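Local coordinates for protein nitrilotriacetate monooxygenase (PDB 3SDO) that probably works as an FMN-dependent monooxygenase, using molecular oxygen to oxidise nitrilotriacetate or a related substrate, at residues Val37-Tyr42 / Ile80-Ala85; Ala63-Lys68 / His72-Phe77; Gly97-Ser102 / Ala110-Ser115; Arg362-Thr367 / Gly397-Gly402. All coordinates share one frame; numbering follows the deposited sequence.

All four contacts belong to the TIM barrel of luciferase-like monooxygenases, parallel strands wrapped in helices. Interaction 1 packs helix 39-51 on helix 79-88; interaction 2 lies between its segments in sequence, in the loop after strand 56-59, their centres about 17 Å apart, touching through Tyr42 and Phe77. Interaction 3 follows, joining strand 94-100 to helix 106-119, and meets interaction 1 through Ile80. Interactions 1, 2 and 3 reach the second subunit, and 2 and 3 lie near the predicted FMN residues Asp61 and Thr98, so dimer interface and probable cofactor site adjoin. Interaction 4, beside strand 393-396, lies away from both, its centre about 26 Å from that of interaction 3, though Thr401 touches Phe41 of interaction 1.

Interaction 1 (Val37-Tyr42 / Ile80-Ala85). With EDO (1,2-ethanediol), chain C.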
loop_
_atom_site.group_PDB
_atom_site.type_symbol
_atom_site.label_atom_id
_atom_site.label_comp_id
_atom_site.label_asym_id
_atom_site.label_seq_id
_atom_site.Cartn_x
_atom_site.Cartn_y
_atom_site.Cartn_z
ATOM N N VAL A 37 -10.441 0.173 10.486
ATOM C CA VAL A 37 -9.015 0.401 10.666
ATOM C C VAL A 37 -8.471 -0.475 11.812
ATOM O O VAL A 37 -7.669 -0.039 12.647
ATOM C CB VAL A 37 -8.709 1.899 10.888
ATOM C CG1 VAL A 37 -8.885 2.662 9.601
ATOM C CG2 VAL A 37 -9.608 2.497 11.958
ATOM N N ASN A 38 -8.926 -1.726 11.828
ATOM C CA ASN A 38 -8.462 -2.733 12.779
ATOM C C ASN A 38 -7.777 -3.828 11.955
ATOM O O ASN A 38 -8.470 -4.671 11.341
ATOM C CB ASN A 38 -9.668 -3.300 13.540
ATOM C CG ASN A 38 -9.279 -4.352 14.576
ATOM O OD1 ASN A 38 -8.515 -5.274 14.286
ATOM N ND2 ASN A 38 -9.792 -4.194 15.794
ATOM N N PHE A 39 -6.432 -3.832 11.946
ATOM C CA PHE A 39 -5.690 -4.751 11.074
ATOM C C PHE A 39 -5.986 -6.223 11.346
ATOM O O PHE A 39 -6.227 -6.987 10.424
ATOM C CB PHE A 39 -4.174 -4.527 11.123
ATOM C CG PHE A 39 -3.409 -5.495 10.251
ATOM C CD1 PHE A 39 -3.526 -5.434 8.869
ATOM C CD2 PHE A 39 -2.603 -6.482 10.811
ATOM C CE1 PHE A 39 -2.863 -6.359 8.049
ATOM C CE2 PHE A 39 -1.954 -7.397 10.016
ATOM C CZ PHE A 39 -2.071 -7.330 8.623
ATOM N N ASP A 40 -5.978 -6.616 12.606
ATOM C CA ASP A 40 -6.250 -8.003 12.943
ATOM C C ASP A 40 -7.632 -8.483 12.467
ATOM O O ASP A 40 -7.800 -9.647 12.132
ATOM C CB ASP A 40 -6.141 -8.223 14.438
ATOM C CG ASP A 40 -4.703 -8.162 14.951
ATOM O OD1 ASP A 40 -3.722 -8.165 14.166
ATOM O OD2 ASP A 40 -4.592 -8.081 16.172
ATOM N N PHE A 41 -8.616 -7.596 12.466
ATOM C CA PHE A 41 -9.921 -7.925 11.872
ATOM C C PHE A 41 -9.822 -8.290 10.402
ATOM O O PHE A 41 -10.400 -9.319 9.982
ATOM C CB PHE A 41 -10.891 -6.772 12.059
ATOM C CG PHE A 41 -12.242 -7.005 11.433
ATOM C CD1 PHE A 41 -13.158 -7.842 12.040
ATOM C CD2 PHE A 41 -12.577 -6.394 10.240
ATOM C CE1 PHE A 41 -14.422 -8.047 11.475
ATOM C CE2 PHE A 41 -13.841 -6.584 9.684
ATOM C CZ PHE A 41 -14.749 -7.413 10.295
ATOM N N TYR A 42 -9.104 -7.487 9.602
ATOM C CA TYR A 42 -8.879 -7.846 8.202
ATOM C C TYR A 42 -8.163 -9.211 8.039
ATOM O O TYR A 42 -8.523 -9.976 7.152
ATOM C CB TYR A 42 -8.104 -6.772 7.429
ATOM C CG TYR A 42 -8.882 -5.503 7.142
ATOM C CD1 TYR A 42 -8.964 -4.501 8.102
ATOM C CD2 TYR A 42 -9.494 -5.287 5.926
ATOM C CE1 TYR A 42 -9.649 -3.342 7.872
ATOM C CE2 TYR A 42 -10.197 -4.108 5.682
ATOM C CZ TYR A 42 -10.241 -3.136 6.649
ATOM O OH TYR A 42 -10.923 -1.967 6.428
ATOM N N ILE A 80 -2.181 -0.789 -0.902
ATOM C CA ILE A 80 -0.886 -1.464 -1.113
ATOM C C ILE A 80 -0.323 -1.925 0.232
ATOM O O ILE A 80 0.112 -3.078 0.354
ATOM C CB ILE A 80 0.134 -0.583 -1.840
ATOM C CG1 ILE A 80 -0.344 -0.276 -3.254
ATOM C CG2 ILE A 80 1.555 -1.237 -1.842
ATOM C CD1 ILE A 80 -0.365 -1.499 -4.181
ATOM N N SER A 81 -0.307 -1.023 1.219
ATOM C CA SER A 81 0.136 -1.371 2.559
ATOM C C SER A 81 -0.706 -2.511 3.155
ATOM O O SER A 81 -0.161 -3.491 3.662
ATOM C CB SER A 81 0.120 -0.167 3.516
ATOM O OG SER A 81 -1.137 0.500 3.545
ATOM N N LEU A 82 -2.028 -2.385 3.104
ATOM C CA LEU A 82 -2.891 -3.409 3.708
ATOM C C LEU A 82 -2.686 -4.774 3.039
ATOM O O LEU A 82 -2.531 -5.796 3.717
ATOM C CB LEU A 82 -4.375 -2.981 3.658
ATOM C CG LEU A 82 -5.411 -4.001 4.179
ATOM C CD1 LEU A 82 -5.205 -4.393 5.633
ATOM C CD2 LEU A 82 -6.838 -3.464 3.963
ATOM N N LEU A 83 -2.667 -4.790 1.711
ATOM C CA LEU A 83 -2.580 -6.045 0.982
ATOM C C LEU A 83 -1.214 -6.724 1.162
ATOM O O LEU A 83 -1.124 -7.958 1.219
ATOM C CB LEU A 83 -2.887 -5.804 -0.497
ATOM C CG LEU A 83 -4.378 -5.554 -0.779
ATOM C CD1 LEU A 83 -4.567 -5.144 -2.252
ATOM C CD2 LEU A 83 -5.252 -6.776 -0.448
ATOM N N SER A 84 -0.171 -5.912 1.316
ATOM C CA SER A 84 1.183 -6.421 1.470
ATOM C C SER A 84 1.336 -7.094 2.846
ATOM O O SER A 84 1.920 -8.162 2.966
ATOM C CB SER A 84 2.194 -5.278 1.304
ATOM O OG SER A 84 2.189 -4.750 -0.020
ATOM N N ALA A 85 0.775 -6.459 3.879
ATOM C CA ALA A 85 0.715 -7.043 5.221
ATOM C C ALA A 85 -0.141 -8.348 5.232
ATOM O O ALA A 85 0.257 -9.339 5.818
ATOM C CB ALA A 85 0.184 -5.986 6.240
HETATM C C1 EDO C . -4.889 -1.563 15.457
HETATM O O1 EDO C . -5.998 -2.484 15.447
HETATM C C2 EDO C . -4.634 -1.024 14.041
HETATM O O2 EDO C . -4.391 -2.085 13.089
#
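Leu82 packs on Phe39 and Tyr42, and Ala85, one helical turn on, packs on Phe39. Along 80-85, Ile80 comes first; it looks toward helix 106-119, while its carbonyl O takes bonds from Ser84 N and Ser84 OG on opposite faces of its plane. Ser81 follows, its hydroxyl bonded to Glu78 and to Ser115 of the second subunit.

Leu82 has the largest share of the contact, its branched end serving two rings at once. With CG anti to the backbone N (chi1 176°), it sets CD1 at the edge of the Phe39 ring, 3.8 Å from Phe39 CD1. The other branch, CD2, lies over one face of Tyr42, offset toward the rim, in a CH-pi contact 4.1 Å from the ring centroid. Tyr42 suits this place because its apolar face can be buried while its OH bonds to Ser36 O. The two helices are neighbours on the outside of the TIM barrel, and Leu82 also touches Ile59 of strand 56-59.

At Ala85 the small methyl lets Phe39 come close, Phe39 CZ standing 3.5 Å from Ala85 CB, obliquely to the ring. At the N-terminus of helix 39-51 Asn38 is the N-cap, its OD1 accepting from Phe41 N at 3.0 Å with the donor above the carbonyl plane, and Phe39 N donates to O2 of a 1,2-ethanediol, probably from the crystallisation liquor, at 2.9 Å.

Interaction 2 (Ala63-Lys68 / His72-Phe77); sequences AYVTPK and HFLNRF
Val65 and Leu74 make the close part of this contact, meeting at about a right angle where their backbones come nearest. Val65 has its two methyls turned to different partners: with CG1 anti to the backbone N (chi1 170°), CG1 sits 3.8 Å from Leu74 CD2, and CG2 lies 3.5 Å from Phe73 O. Leu74 CD2 is shared, for it also rests 3.6 Å from Thr66 O. Branched aliphatic side chains suit this spot: Val65 divides its methyls between side chain and backbone, while a single Leu74 methyl serves both.

No direct hydrogen bond joins the two segments. Instead a water spans them, donating to Tyr64 O at 2.9 Å and to Phe73 O at 2.6 Å; these two carbonyl oxygens, both acceptors, need a donor between them. The side of Pro67 and Lys68 is looser and exposed: Lys68 has no modelled atoms beyond CB, and the chain there is shaped by an ST turn in which Thr66 OG1 accepts from Lys68 N at 3.0 Å. Away from the loop, His72 CD2 lies over the face of the Arg76 guanidinium, while Arg76 NH2 stands 3.6 Å above the centre of the Phe73 ring.

The second subunit closes over the apolar part, with its Asn205 against Val65 and its Phe183 against Leu74. The whole unit forms the loop that leaves strand 56-59 after Asp61, a predicted FMN ligand, and passes through helix 71-74 toward helix 79-88.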
loop_
_atom_site.group_PDB
_atom_site.type_symbol
_atom_site.label_atom_id
_atom_site.label_comp_id
_atom_site.label_asym_id
_atom_site.label_seq_id
_atom_site.Cartn_x
_atom_site.Cartn_y
_atom_site.Cartn_z
ATOM N N ALA A 63 -10.222 8.353 -1.850
ATOM C CA ALA A 63 -9.197 9.324 -1.476
ATOM C C ALA A 63 -9.792 10.719 -1.301
ATOM O O ALA A 63 -9.180 11.704 -1.687
ATOM C CB ALA A 63 -8.080 9.341 -2.508
ATOM N N TYR A 64 -10.970 10.778 -0.691
ATOM C CA TYR A 64 -11.705 12.033 -0.494
ATOM C C TYR A 64 -12.656 11.870 0.669
ATOM O O TYR A 64 -13.353 10.854 0.772
ATOM C CB TYR A 64 -12.475 12.447 -1.752
ATOM C CG TYR A 64 -13.097 13.820 -1.641
ATOM C CD1 TYR A 64 -12.293 14.956 -1.541
ATOM C CD2 TYR A 64 -14.482 13.990 -1.618
ATOM C CE1 TYR A 64 -12.846 16.218 -1.432
ATOM C CE2 TYR A 64 -15.045 15.268 -1.502
ATOM C CZ TYR A 64 -14.211 16.371 -1.410
ATOM O OH TYR A 64 -14.730 17.648 -1.277
ATOM N N VAL A 65 -12.671 12.877 1.535
ATOM C CA VAL A 65 -13.457 12.874 2.764
ATOM C C VAL A 65 -14.145 14.195 2.924
ATOM O O VAL A 65 -13.557 15.234 2.600
ATOM C CB VAL A 65 -12.549 12.715 4.017
ATOM C CG1 VAL A 65 -13.333 12.953 5.326
ATOM C CG2 VAL A 65 -11.937 11.395 4.027
ATOM N N THR A 66 -15.392 14.146 3.401
ATOM C CA THR A 66 -16.089 15.324 3.939
ATOM C C THR A 66 -16.736 14.927 5.265
ATOM O O THR A 66 -16.866 13.744 5.562
ATOM C CB THR A 66 -17.219 15.849 3.008
ATOM O OG1 THR A 66 -18.396 15.049 3.191
ATOM C CG2 THR A 66 -16.808 15.837 1.546
ATOM N N PRO A 67 -17.170 15.913 6.068
ATOM C CA PRO A 67 -17.835 15.533 7.330
ATOM C C PRO A 67 -19.146 14.727 7.136
ATOM O O PRO A 67 -19.665 14.209 8.102
ATOM C CB PRO A 67 -18.103 16.883 8.032
ATOM C CG PRO A 67 -17.163 17.890 7.337
ATOM C CD PRO A 67 -16.978 17.376 5.934
ATOM N N LYS A 68 -19.650 14.621 5.909
ATOM C CA LYS A 68 -20.811 13.774 5.597
ATOM C C LYS A 68 -20.458 12.375 5.081
ATOM O O LYS A 68 -21.354 11.608 4.769
ATOM C CB LYS A 68 -21.679 14.462 4.532
ATOM N N HIS A 72 -16.888 4.144 6.810
ATOM C CA HIS A 72 -15.735 3.460 6.190
ATOM C C HIS A 72 -14.875 4.417 5.331
ATOM O O HIS A 72 -13.635 4.280 5.252
ATOM C CB HIS A 72 -16.153 2.236 5.357
ATOM C CG HIS A 72 -14.978 1.465 4.845
ATOM N ND1 HIS A 72 -14.254 0.615 5.649
ATOM C CD2 HIS A 72 -14.358 1.465 3.638
ATOM C CE1 HIS A 72 -13.245 0.111 4.955
ATOM N NE2 HIS A 72 -13.285 0.610 3.734
ATOM N N PHE A 73 -15.531 5.396 4.725
ATOM C CA PHE A 73 -14.848 6.416 3.941
ATOM C C PHE A 73 -14.118 7.452 4.818
ATOM O O PHE A 73 -13.176 8.102 4.354
ATOM C CB PHE A 73 -15.834 7.105 3.013
ATOM C CG PHE A 73 -16.270 6.268 1.834
ATOM C CD1 PHE A 73 -17.090 5.152 2.005
ATOM C CD2 PHE A 73 -15.899 6.631 0.537
ATOM C CE1 PHE A 73 -17.513 4.378 0.895
ATOM C CE2 PHE A 73 -16.311 5.869 -0.579
ATOM C CZ PHE A 73 -17.109 4.737 -0.394
ATOM N N LEU A 74 -14.541 7.608 6.076
ATOM C CA LEU A 74 -13.882 8.541 7.004
ATOM C C LEU A 74 -12.507 8.025 7.459
ATOM O O LEU A 74 -11.604 8.806 7.727
ATOM C CB LEU A 74 -14.759 8.811 8.238
ATOM C CG LEU A 74 -16.004 9.676 8.028
ATOM C CD1 LEU A 74 -16.930 9.576 9.236
ATOM C CD2 LEU A 74 -15.628 11.136 7.755
ATOM N N ASN A 75 -12.346 6.710 7.523
ATOM C CA ASN A 75 -11.108 6.109 8.028
ATOM C C ASN A 75 -11.009 4.673 7.556
ATOM O O ASN A 75 -11.845 3.826 7.894
ATOM C CB ASN A 75 -11.053 6.171 9.569
ATOM C CG ASN A 75 -9.803 6.858 10.096
ATOM O OD1 ASN A 75 -8.875 6.216 10.610
ATOM N ND2 ASN A 75 -9.783 8.171 10.000
ATOM N N ARG A 76 -9.983 4.418 6.758
ATOM C CA ARG A 76 -9.738 3.123 6.161
ATOM C C ARG A 76 -8.249 2.979 5.937
ATOM O O ARG A 76 -7.521 3.984 5.946
ATOM C CB ARG A 76 -10.479 2.996 4.814
ATOM C CG ARG A 76 -10.117 4.061 3.794
ATOM C CD ARG A 76 -11.193 4.292 2.697
ATOM N NE ARG A 76 -11.478 3.093 1.912
ATOM C CZ ARG A 76 -12.540 2.921 1.117
ATOM N NH1 ARG A 76 -12.700 1.770 0.494
ATOM N NH2 ARG A 76 -13.465 3.870 0.962
ATOM N N PHE A 77 -7.811 1.732 5.707
ATOM C CA PHE A 77 -6.431 1.457 5.356
ATOM C C PHE A 77 -6.195 1.851 3.907
ATOM O O PHE A 77 -7.143 2.009 3.118
ATOM C CB PHE A 77 -6.070 -0.027 5.587
ATOM C CG PHE A 77 -5.912 -0.400 7.047
ATOM C CD1 PHE A 77 -4.882 0.142 7.815
ATOM C CD2 PHE A 77 -6.780 -1.283 7.648
ATOM C CE1 PHE A 77 -4.736 -0.212 9.175
ATOM C CE2 PHE A 77 -6.633 -1.654 8.980
ATOM C CZ PHE A 77 -5.611 -1.110 9.753
HETATM O O HOH W 1 -12.318 8.391 1.946
#

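Interaction 3 (Gly97-Ser102 / Ala110-Ser115); sequences GTMSSS and ARQFAS
Gly97 and Phe113 mark the closest backbone approach, 8.7 Å between their CA atoms, of strand 97-100 and helix 110-115, which run nearly antiparallel at 172° with axes 11.5 Å apart. Phe113 spans that gap. Its tip reaches the strand's backbone, Phe113 CZ lying 3.4 Å from Gly97 O; glycine fits here because it presents only main chain to the ring.

Two residues on, Met99 points toward the helix and slides past Phe113 in the opposite direction. Its CB is at the ring's edge, 3.9 Å from Phe113 CE2, and the sulfur completes a Met-aromatic contact, SD being 5.3 Å from the ring centroid in an oblique position. A bend at the last torsion (chi3 -74°) brings the methyl back toward the helix, where Met99 CE packs 3.9 Å from both Phe113 CE2 and Gln112 OE1. A flexible thioether chain can thus bend to touch both the ring and the amide. The methyl only brushes Gln112 OE1. The amide of Gln112 bonds across the dimer interface, its NE2 to Gln112 OE1 and to Glu78 OE2 of the second subunit.

Thr98, between Gly97 and Met99, points away from the helix and is a predicted FMN ligand. The arrangement is the first half of a beta-alpha-beta unit: strand 94-100 leads to helix 106-119, which runs back along it before strand 124-129. Trp126 of that third element stacks on Phe113, and Ile80 of helix 79-88 touches Met99, Gln112 and Phe113.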
loop_
_atom_site.group_PDB
_atom_site.type_symbol
_atom_site.label_atom_id
_atom_site.label_comp_id
_atom_site.label_asym_id
_atom_site.label_seq_id
_atom_site.Cartn_x
_atom_site.Cartn_y
_atom_site.Cartn_z
ATOM N N GLY A 97 -6.464 -4.854 -5.126
ATOM C CA GLY A 97 -6.531 -3.507 -4.616
ATOM C C GLY A 97 -6.905 -2.440 -5.608
ATOM O O GLY A 97 -6.430 -2.410 -6.744
ATOM N N THR A 98 -7.764 -1.533 -5.173
ATOM C CA THR A 98 -8.107 -0.376 -5.994
ATOM C C THR A 98 -6.983 0.669 -6.040
ATOM O O THR A 98 -6.379 0.994 -5.029
ATOM C CB THR A 98 -9.414 0.286 -5.490
ATOM O OG1 THR A 98 -10.512 -0.583 -5.764
ATOM C CG2 THR A 98 -9.666 1.632 -6.165
ATOM N N MET A 99 -6.721 1.210 -7.226
ATOM C CA MET A 99 -5.887 2.390 -7.352
ATOM C C MET A 99 -6.296 3.169 -8.598
ATOM O O MET A 99 -6.573 2.589 -9.638
ATOM C CB MET A 99 -4.401 2.049 -7.397
ATOM C CG MET A 99 -3.527 3.264 -7.095
ATOM S SD MET A 99 -1.793 2.834 -7.062
ATOM C CE MET A 99 -1.661 1.943 -5.504
ATOM N N SER A 100 -6.352 4.487 -8.451
ATOM C CA SER A 100 -6.849 5.380 -9.483
ATOM C C SER A 100 -5.802 5.660 -10.564
ATOM O O SER A 100 -4.631 5.876 -10.275
ATOM C CB SER A 100 -7.300 6.714 -8.843
ATOM O OG SER A 100 -7.063 7.805 -9.719
ATOM N N SER A 101 -6.253 5.682 -11.810
ATOM C CA SER A 101 -5.409 6.041 -12.936
ATOM C C SER A 101 -5.104 7.528 -12.963
ATOM O O SER A 101 -4.078 7.906 -13.474
ATOM C CB SER A 101 -6.101 5.710 -14.261
ATOM O OG SER A 101 -6.614 4.408 -14.237
ATOM N N SER A 102 -6.008 8.365 -12.456
ATOM C CA SER A 102 -5.836 9.833 -12.587
ATOM C C SER A 102 -4.905 10.411 -11.539
ATOM O O SER A 102 -4.286 11.447 -11.768
ATOM C CB SER A 102 -7.182 10.552 -12.515
ATOM O OG SER A 102 -8.075 10.056 -13.499
ATOM N N ALA A 110 3.066 0.603 -11.175
ATOM C CA ALA A 110 3.721 -0.599 -11.650
ATOM C C ALA A 110 4.622 -1.229 -10.569
ATOM O O ALA A 110 4.547 -2.453 -10.327
ATOM C CB ALA A 110 4.496 -0.298 -12.939
ATOM N N ARG A 111 5.432 -0.408 -9.904
ATOM C CA ARG A 111 6.353 -0.898 -8.872
ATOM C C ARG A 111 5.624 -1.428 -7.660
ATOM O O ARG A 111 5.980 -2.481 -7.145
ATOM C CB ARG A 111 7.307 0.206 -8.384
ATOM C CG ARG A 111 8.391 0.648 -9.363
ATOM C CD ARG A 111 9.383 1.562 -8.671
ATOM N NE ARG A 111 10.201 0.850 -7.691
ATOM C CZ ARG A 111 10.709 1.380 -6.582
ATOM N NH1 ARG A 111 10.466 2.639 -6.241
ATOM N NH2 ARG A 111 11.449 0.625 -5.786
ATOM N N GLN A 112 4.605 -0.711 -7.200
ATOM C CA GLN A 112 3.952 -1.082 -5.960
ATOM C C GLN A 112 3.157 -2.349 -6.146
ATOM O O GLN A 112 3.285 -3.264 -5.333
ATOM C CB GLN A 112 3.105 0.067 -5.378
ATOM C CG GLN A 112 3.953 1.226 -4.894
ATOM C CD GLN A 112 3.177 2.252 -4.095
ATOM O OE1 GLN A 112 2.034 2.563 -4.407
ATOM N NE2 GLN A 112 3.802 2.784 -3.050
ATOM N N PHE A 113 2.391 -2.449 -7.233
ATOM C CA PHE A 113 1.707 -3.708 -7.557
ATOM C C PHE A 113 2.651 -4.880 -7.918
ATOM O O PHE A 113 2.379 -6.016 -7.516
ATOM C CB PHE A 113 0.626 -3.520 -8.640
ATOM C CG PHE A 113 -0.657 -2.976 -8.107
ATOM C CD1 PHE A 113 -1.515 -3.781 -7.363
ATOM C CD2 PHE A 113 -1.008 -1.662 -8.311
ATOM C CE1 PHE A 113 -2.702 -3.282 -6.873
ATOM C CE2 PHE A 113 -2.198 -1.171 -7.792
ATOM C CZ PHE A 113 -3.031 -2.005 -7.059
ATOM N N ALA A 114 3.743 -4.618 -8.644
ATOM C CA ALA A 114 4.743 -5.684 -8.951
ATOM C C ALA A 114 5.417 -6.236 -7.683
ATOM O O ALA A 114 5.699 -7.433 -7.589
ATOM C CB ALA A 114 5.794 -5.193 -9.922
ATOM N N SER A 115 5.621 -5.363 -6.704
ATOM C CA SER A 115 6.273 -5.732 -5.454
ATOM C C SER A 115 5.309 -6.560 -4.605
ATOM O O SER A 115 5.690 -7.598 -4.060
ATOM C CB SER A 115 6.801 -4.470 -4.742
ATOM O OG SER A 115 7.473 -4.734 -3.522
#

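Interaction 4 (Arg362-Thr367 / Gly397-Gly402); sequences RSNIGT and GLPVTG
Pro399 is the residue against which both Asn364 and Thr367 rest, and the contacts across the interface are of van der Waals kind. Asn364 OD1 lies 3.8 Å from Pro399 CB, the two side chains meeting at about a right angle, and Thr367 OG1 lies 3.9 Å from Pro399 CG. Both polar side chains have their reaching group anti to the carbonyl carbon (chi1 -46° in Asn364 and -65° in Thr367), which brings the oxygens against CB and CG of the ring. A rigid, compact pyrrolidine gives such neighbours a surface of CH groups.

The polar bonds of these oxygens go to other partners. Asn364 OD1 accepts from Asn22 ND2, while Asn364 ND2 donates to Thr360 O; Thr367 OG1 donates to Gly274 O. A buried asparagine is thus gripped at both ends of its amide, which fixes its rotation.

The backbone supplies the third kind of interaction. Residues Asn364 to Thr367 form a type I beta turn, closed by Thr367 N to Asn364 O at 3.2 Å, and this turn places the two side chains on the same side.

The turn directly follows helix 351-363, and Pro399 lies in the link from strand 393-396 to helix 401-418, at the C-terminal end of that TIM-barrel strand and away from the annotated sites. Val291 of helix 281-292 packs on both Asn364 and Pro399, and the neighbouring barrel strand 268-277 touches Thr367 through Ile276.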
loop_
_atom_site.group_PDB
_atom_site.type_symbol
_atom_site.label_atom_id
_atom_site.label_comp_id
_atom_site.label_asym_id
_atom_site.label_seq_id
_atom_site.Cartn_x
_atom_site.Cartn_y
_atom_site.Cartn_z
ATOM N N ARG A 362 -31.185 1.589 -0.724
ATOM C CA ARG A 362 -30.028 2.368 -1.153
ATOM C C ARG A 362 -28.777 2.079 -0.333
ATOM O O ARG A 362 -27.662 2.209 -0.844
ATOM C CB ARG A 362 -30.355 3.859 -1.107
ATOM C CG ARG A 362 -31.280 4.279 -2.224
ATOM C CD ARG A 362 -31.769 5.696 -2.025
ATOM N NE ARG A 362 -32.341 6.234 -3.249
ATOM C CZ ARG A 362 -33.559 5.959 -3.699
ATOM N NH1 ARG A 362 -34.373 5.151 -3.020
ATOM N NH2 ARG A 362 -33.970 6.500 -4.844
ATOM N N SER A 363 -28.972 1.672 0.923
ATOM C CA SER A 363 -27.865 1.349 1.832
ATOM C C SER A 363 -27.303 -0.087 1.628
ATOM O O SER A 363 -26.188 -0.403 2.082
ATOM C CB SER A 363 -28.301 1.577 3.297
ATOM N N ASN A 364 -28.064 -0.946 0.945
ATOM C CA ASN A 364 -27.608 -2.301 0.602
ATOM C C ASN A 364 -27.982 -2.625 -0.868
ATOM O O ASN A 364 -28.945 -3.369 -1.116
ATOM C CB ASN A 364 -28.234 -3.364 1.539
ATOM C CG ASN A 364 -28.194 -2.981 3.019
ATOM O OD1 ASN A 364 -27.275 -3.376 3.767
ATOM N ND2 ASN A 364 -29.218 -2.237 3.460
ATOM N N ILE A 365 -27.232 -2.083 -1.837
ATOM C CA ILE A 365 -27.669 -2.149 -3.252
ATOM C C ILE A 365 -27.542 -3.541 -3.874
ATOM O O ILE A 365 -28.263 -3.835 -4.823
ATOM C CB ILE A 365 -26.995 -1.088 -4.200
ATOM C CG1 ILE A 365 -25.494 -1.348 -4.362
ATOM C CG2 ILE A 365 -27.268 0.340 -3.718
ATOM C CD1 ILE A 365 -24.864 -0.510 -5.465
ATOM N N GLY A 366 -26.645 -4.380 -3.353
ATOM C CA GLY A 366 -26.495 -5.764 -3.848
ATOM C C GLY A 366 -27.360 -6.795 -3.119
ATOM O O GLY A 366 -27.229 -8.022 -3.347
ATOM N N THR A 367 -28.240 -6.309 -2.237
ATOM C CA THR A 367 -29.150 -7.185 -1.473
ATOM C C THR A 367 -30.557 -7.030 -2.057
ATOM O O THR A 367 -31.151 -5.958 -1.974
ATOM C CB THR A 367 -29.114 -6.886 0.077
ATOM O OG1 THR A 367 -27.807 -7.190 0.612
ATOM C CG2 THR A 367 -30.139 -7.722 0.819
ATOM N N GLY A 397 -20.249 -8.784 -1.297
ATOM C CA GLY A 397 -20.258 -7.516 -0.579
ATOM C C GLY A 397 -21.241 -7.639 0.556
ATOM O O GLY A 397 -22.381 -7.195 0.436
ATOM N N LEU A 398 -20.811 -8.258 1.656
ATOM C CA LEU A 398 -21.750 -8.623 2.711
ATOM C C LEU A 398 -22.086 -7.401 3.566
ATOM O O LEU A 398 -21.206 -6.615 3.906
ATOM C CB LEU A 398 -21.221 -9.774 3.561
ATOM C CG LEU A 398 -21.131 -11.057 2.725
ATOM C CD1 LEU A 398 -19.944 -11.903 3.123
ATOM C CD2 LEU A 398 -22.473 -11.827 2.773
ATOM N N PRO A 399 -23.378 -7.230 3.906
ATOM C CA PRO A 399 -23.778 -6.051 4.658
ATOM C C PRO A 399 -22.943 -5.848 5.948
ATOM O O PRO A 399 -22.548 -4.729 6.266
ATOM C CB PRO A 399 -25.265 -6.330 4.974
ATOM C CG PRO A 399 -25.720 -7.170 3.899
ATOM C CD PRO A 399 -24.537 -8.066 3.553
ATOM N N VAL A 400 -22.664 -6.943 6.656
ATOM C CA VAL A 400 -21.821 -6.934 7.848
ATOM C C VAL A 400 -20.784 -8.051 7.656
ATOM O O VAL A 400 -21.154 -9.209 7.482
ATOM C CB VAL A 400 -22.662 -7.157 9.140
ATOM C CG1 VAL A 400 -21.754 -7.314 10.368
ATOM C CG2 VAL A 400 -23.652 -5.993 9.368
ATOM N N THR A 401 -19.504 -7.689 7.661
ATOM C CA THR A 401 -18.411 -8.603 7.318
ATOM C C THR A 401 -18.242 -9.756 8.339
ATOM O O THR A 401 -17.714 -10.821 8.001
ATOM C CB THR A 401 -17.071 -7.838 7.211
ATOM O OG1 THR A 401 -17.259 -6.593 6.502
ATOM C CG2 THR A 401 -16.027 -8.682 6.500
ATOM N N GLY A 402 -18.676 -9.522 9.574
ATOM C CA GLY A 402 -18.686 -10.545 10.630
ATOM C C GLY A 402 -19.638 -11.689 10.327
ATOM O O GLY A 402 -19.267 -12.661 9.673
#